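PDB 5KTC: FdhC from Acinetobacter nosocomialis, which probably transfers a 3-hydroxybutanoyl group from its coenzyme A thioester to the amino group of a dTDP-linked 3-amino-3,6-dideoxy-D-galactose, as a sugar N-acyltransferase of the GNAT superfamily. Local coordinates for residues D73-G78 and N100-K105. Residues are numbered along the deposited sequence; the frame is centred on the assembly and turned at random. Where two conformers were deposited one is given.
With COA (coenzyme A), chain D.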
loop_
_atom_site.group_PDB
_atom_site.type_symbol
_atom_site.label_atom_id
_atom_site.label_comp_id
_atom_site.label_asym_id
_atom_site.label_seq_id
_atom_site.Cartn_x
_atom_site.Cartn_y
_atom_site.Cartn_z
ATOM N N ASP A 73 -15.793 5.808 -10.379
ATOM C CA ASP A 73 -15.470 6.306 -11.725
ATOM C C ASP A 73 -14.240 5.702 -12.392
ATOM O O ASP A 73 -13.831 6.127 -13.471
ATOM C CB ASP A 73 -15.322 7.819 -11.664
ATOM C CG ASP A 73 -14.142 8.265 -10.856
ATOM O OD1 ASP A 73 -13.394 7.421 -10.362
ATOM O OD2 ASP A 73 -13.953 9.464 -10.741
ATOM N N GLN A 74 -13.672 4.686 -11.779
ATOM C CA GLN A 74 -12.517 4.003 -12.347
ATOM C C GLN A 74 -11.379 4.991 -12.721
ATOM O O GLN A 74 -10.772 4.893 -13.804
ATOM C CB GLN A 74 -12.934 3.074 -13.523
ATOM C CG GLN A 74 -13.971 2.023 -13.119
ATOM C CD GLN A 74 -15.379 2.537 -13.364
ATOM O OE1 GLN A 74 -15.686 2.950 -14.478
ATOM N NE2 GLN A 74 -16.215 2.593 -12.342
ATOM N N SER A 75 -11.094 5.905 -11.807
ATOM C CA SER A 75 -10.061 6.880 -11.986
ATOM C C SER A 75 -8.932 6.594 -10.980
ATOM O O SER A 75 -9.216 6.177 -9.844
ATOM C CB SER A 75 -10.630 8.296 -11.832
ATOM O OG SER A 75 -10.885 8.669 -10.499
ATOM N N PRO A 76 -7.675 6.869 -11.375
ATOM C CA PRO A 76 -6.525 6.522 -10.555
ATOM C C PRO A 76 -6.331 7.536 -9.474
ATOM O O PRO A 76 -6.471 8.736 -9.721
ATOM C CB PRO A 76 -5.386 6.527 -11.553
ATOM C CG PRO A 76 -5.764 7.564 -12.553
ATOM C CD PRO A 76 -7.250 7.404 -12.691
ATOM N N ILE A 77 -6.122 7.056 -8.240
ATOM C CA ILE A 77 -5.981 7.933 -7.071
ATOM C C ILE A 77 -4.671 7.687 -6.295
ATOM O O ILE A 77 -4.404 8.387 -5.367
ATOM C CB ILE A 77 -7.170 7.789 -6.123
ATOM C CG1 ILE A 77 -7.371 6.305 -5.675
ATOM C CG2 ILE A 77 -8.474 8.270 -6.809
ATOM C CD1 ILE A 77 -8.329 6.211 -4.495
ATOM N N GLY A 78 -3.841 6.720 -6.706
ATOM C CA GLY A 78 -2.562 6.559 -6.039
ATOM C C GLY A 78 -1.785 5.308 -6.348
ATOM O O GLY A 78 -2.049 4.635 -7.353
ATOM N N ASN A 100 -3.845 10.770 -3.907
ATOM C CA ASN A 100 -3.944 12.194 -4.320
ATOM C C ASN A 100 -5.272 12.764 -3.846
ATOM O O ASN A 100 -6.056 12.061 -3.192
ATOM C CB ASN A 100 -3.768 12.357 -5.841
ATOM C CG ASN A 100 -4.851 11.689 -6.666
ATOM O OD1 ASN A 100 -5.963 11.448 -6.231
ATOM N ND2 ASN A 100 -4.485 11.329 -7.898
ATOM N N GLU A 101 -5.532 14.028 -4.186
ATOM C CA GLU A 101 -6.791 14.722 -3.831
ATOM C C GLU A 101 -8.087 14.035 -4.189
ATOM O O GLU A 101 -9.075 14.240 -3.518
ATOM C CB GLU A 101 -6.843 16.086 -4.548
ATOM C CG GLU A 101 -6.831 17.284 -3.630
ATOM C CD GLU A 101 -6.841 18.604 -4.415
ATOM O OE1 GLU A 101 -6.688 18.557 -5.671
ATOM O OE2 GLU A 101 -7.006 19.680 -3.787
ATOM N N HIS A 102 -8.076 13.240 -5.244
ATOM C CA HIS A 102 -9.319 12.599 -5.767
ATOM C C HIS A 102 -9.593 11.287 -5.067
ATOM O O HIS A 102 -10.533 10.617 -5.387
ATOM C CB HIS A 102 -9.290 12.412 -7.309
ATOM C CG HIS A 102 -10.623 12.048 -7.938
ATOM N ND1 HIS A 102 -11.821 12.659 -7.618
ATOM C CD2 HIS A 102 -10.917 11.158 -8.917
ATOM C CE1 HIS A 102 -12.797 12.121 -8.321
ATOM N NE2 HIS A 102 -12.277 11.207 -9.121
ATOM N N LYS A 103 -8.803 10.952 -4.053
ATOM C CA LYS A 103 -8.982 9.752 -3.295
ATOM C C LYS A 103 -10.376 9.734 -2.650
ATOM O O LYS A 103 -10.920 10.782 -2.301
ATOM C CB LYS A 103 -7.895 9.652 -2.164
ATOM C CG LYS A 103 -8.050 10.726 -1.063
ATOM C CD LYS A 103 -6.954 10.752 -0.031
ATOM C CE LYS A 103 -7.156 11.909 0.963
ATOM N NZ LYS A 103 -5.948 12.137 1.802
ATOM N N THR A 104 -10.916 8.559 -2.460
ATOM C CA THR A 104 -12.079 8.427 -1.618
ATOM C C THR A 104 -11.660 8.633 -0.171
ATOM O O THR A 104 -10.461 8.545 0.169
ATOM C CB THR A 104 -12.730 7.056 -1.724
ATOM O OG1 THR A 104 -11.738 6.082 -1.497
ATOM C CG2 THR A 104 -13.311 6.804 -3.101
ATOM N N LYS A 105 -12.647 8.933 0.670
ATOM C CA LYS A 105 -12.386 9.378 2.056
ATOM C C LYS A 105 -11.527 8.369 2.847
ATOM O O LYS A 105 -10.578 8.769 3.535
ATOM C CB LYS A 105 -13.688 9.560 2.807
ATOM C CG LYS A 105 -13.514 10.263 4.132
ATOM C CD LYS A 105 -14.890 10.676 4.651
ATOM C CE LYS A 105 -14.809 11.275 6.054
ATOM N NZ LYS A 105 -14.003 12.532 6.130
HETATM N N1A COA D . -10.011 3.194 11.589
HETATM C C2A COA D . -11.000 3.993 11.125
HETATM N N3A COA D . -10.762 5.098 10.414
HETATM C C4A COA D . -9.512 5.373 10.071
HETATM C C5A COA D . -8.384 4.513 10.509
HETATM C C6A COA D . -8.711 3.367 11.322
HETATM N N6A COA D . -7.770 2.542 11.774
HETATM N N7A COA D . -7.270 5.040 10.019
HETATM C C8A COA D . -7.628 6.150 9.340
HETATM N N9A COA D . -8.973 6.347 9.385
HETATM C C1B COA D . -9.739 7.434 8.736
HETATM C C2B COA D . -9.020 8.770 8.958
HETATM O O2B COA D . -9.373 9.403 10.199
HETATM C C3B COA D . -9.406 9.536 7.739
HETATM O O3B COA D . -10.747 9.997 7.931
HETATM P P3B COA D . -11.035 11.555 8.204
HETATM O O7A COA D . -11.404 12.040 6.796
HETATM O O8A COA D . -12.193 11.282 9.122
HETATM O O9A COA D . -9.784 12.159 8.789
HETATM C C4B COA D . -9.425 8.478 6.658
HETATM O O4B COA D . -9.748 7.241 7.314
HETATM C C5B COA D . -8.156 8.441 5.831
HETATM O O5B COA D . -7.039 8.220 6.663
HETATM P P1A COA D . -5.869 9.282 6.706
HETATM O O1A COA D . -4.947 8.904 7.845
HETATM O O2A COA D . -6.302 10.704 6.474
HETATM O O3A COA D . -4.926 8.942 5.436
HETATM P P2A COA D . -4.643 9.699 4.106
HETATM O O4A COA D . -5.853 9.859 3.224
HETATM O O5A COA D . -3.838 10.965 4.337
HETATM O O6A COA D . -3.704 8.667 3.331
HETATM C CBP COA D . -1.333 8.569 2.778
HETATM C CCP COA D . -2.410 8.408 3.865
HETATM C CDP COA D . -0.002 8.329 3.445
HETATM C CEP COA D . -1.543 7.551 1.661
HETATM C CAP COA D . -1.419 10.000 2.194
HETATM O OAP COA D . -1.506 10.899 3.348
HETATM C C9P COA D . -0.314 10.352 1.283
HETATM O O9P COA D . -0.235 10.061 0.069
HETATM N N8P COA D . 0.677 11.041 1.885
HETATM C C7P COA D . 1.821 11.438 1.154
HETATM C C6P COA D . 2.768 10.339 0.745
HETATM C C5P COA D . 3.349 9.688 1.974
HETATM O O5P COA D . 3.849 10.407 2.857
HETATM N N4P COA D . 3.252 8.376 2.049
HETATM C C3P COA D . 3.653 7.634 3.248
HETATM C C2P COA D . 5.182 7.486 3.365
HETATM S S1P COA D . 5.585 6.799 5.014
#
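Asp73 and His102 reach toward each other tip to tip, tying the turn between strands 63-70 and 75-86 to the loop that leads from strand 91-99 into helix 107-122, a part of the GNAT fold that also grips coenzyme A. In the conformer described (His102 was modelled in two), NE2 donates to Asp73 OD2 over 2.9 Å, and the N-H...O angle of 170° makes the bond nearly straight. The acceptor uses its syn lone pair and lies in the imidazole plane, although the carboxylate is turned 48° from the ring. Ser75 OG also sits at the edge of this ring conformer while donating to Asp73 OD1, so the carboxylate is held through both oxygens. His102 belongs to a type I turn from Asn100 to Lys103, and its CG stands anti to the backbone N (chi1 -167°). Within that turn Asn100 OD1 accepts from His102 N, an Asx turn, with the donor above the amide plane. Asn100 N in turn donates to Ile77 O (2.9 Å). Ile77 packs against the turn with two branches: CG2 makes a van der Waals contact with His102 O at 3.4 Å, a carbonyl hydrogen-bonded by Arg70 NH1 on strand 63-70, and CD1 lies 3.8 Å from Lys103 CA. Beyond Ile77, the Lys103 chain runs extended to the coenzyme, where NZ donates to pyrophosphate oxygen O4A at 2.7 Å; Lys105 NZ binds the 3'-phosphate oxygen O7A, also at 2.7 Å.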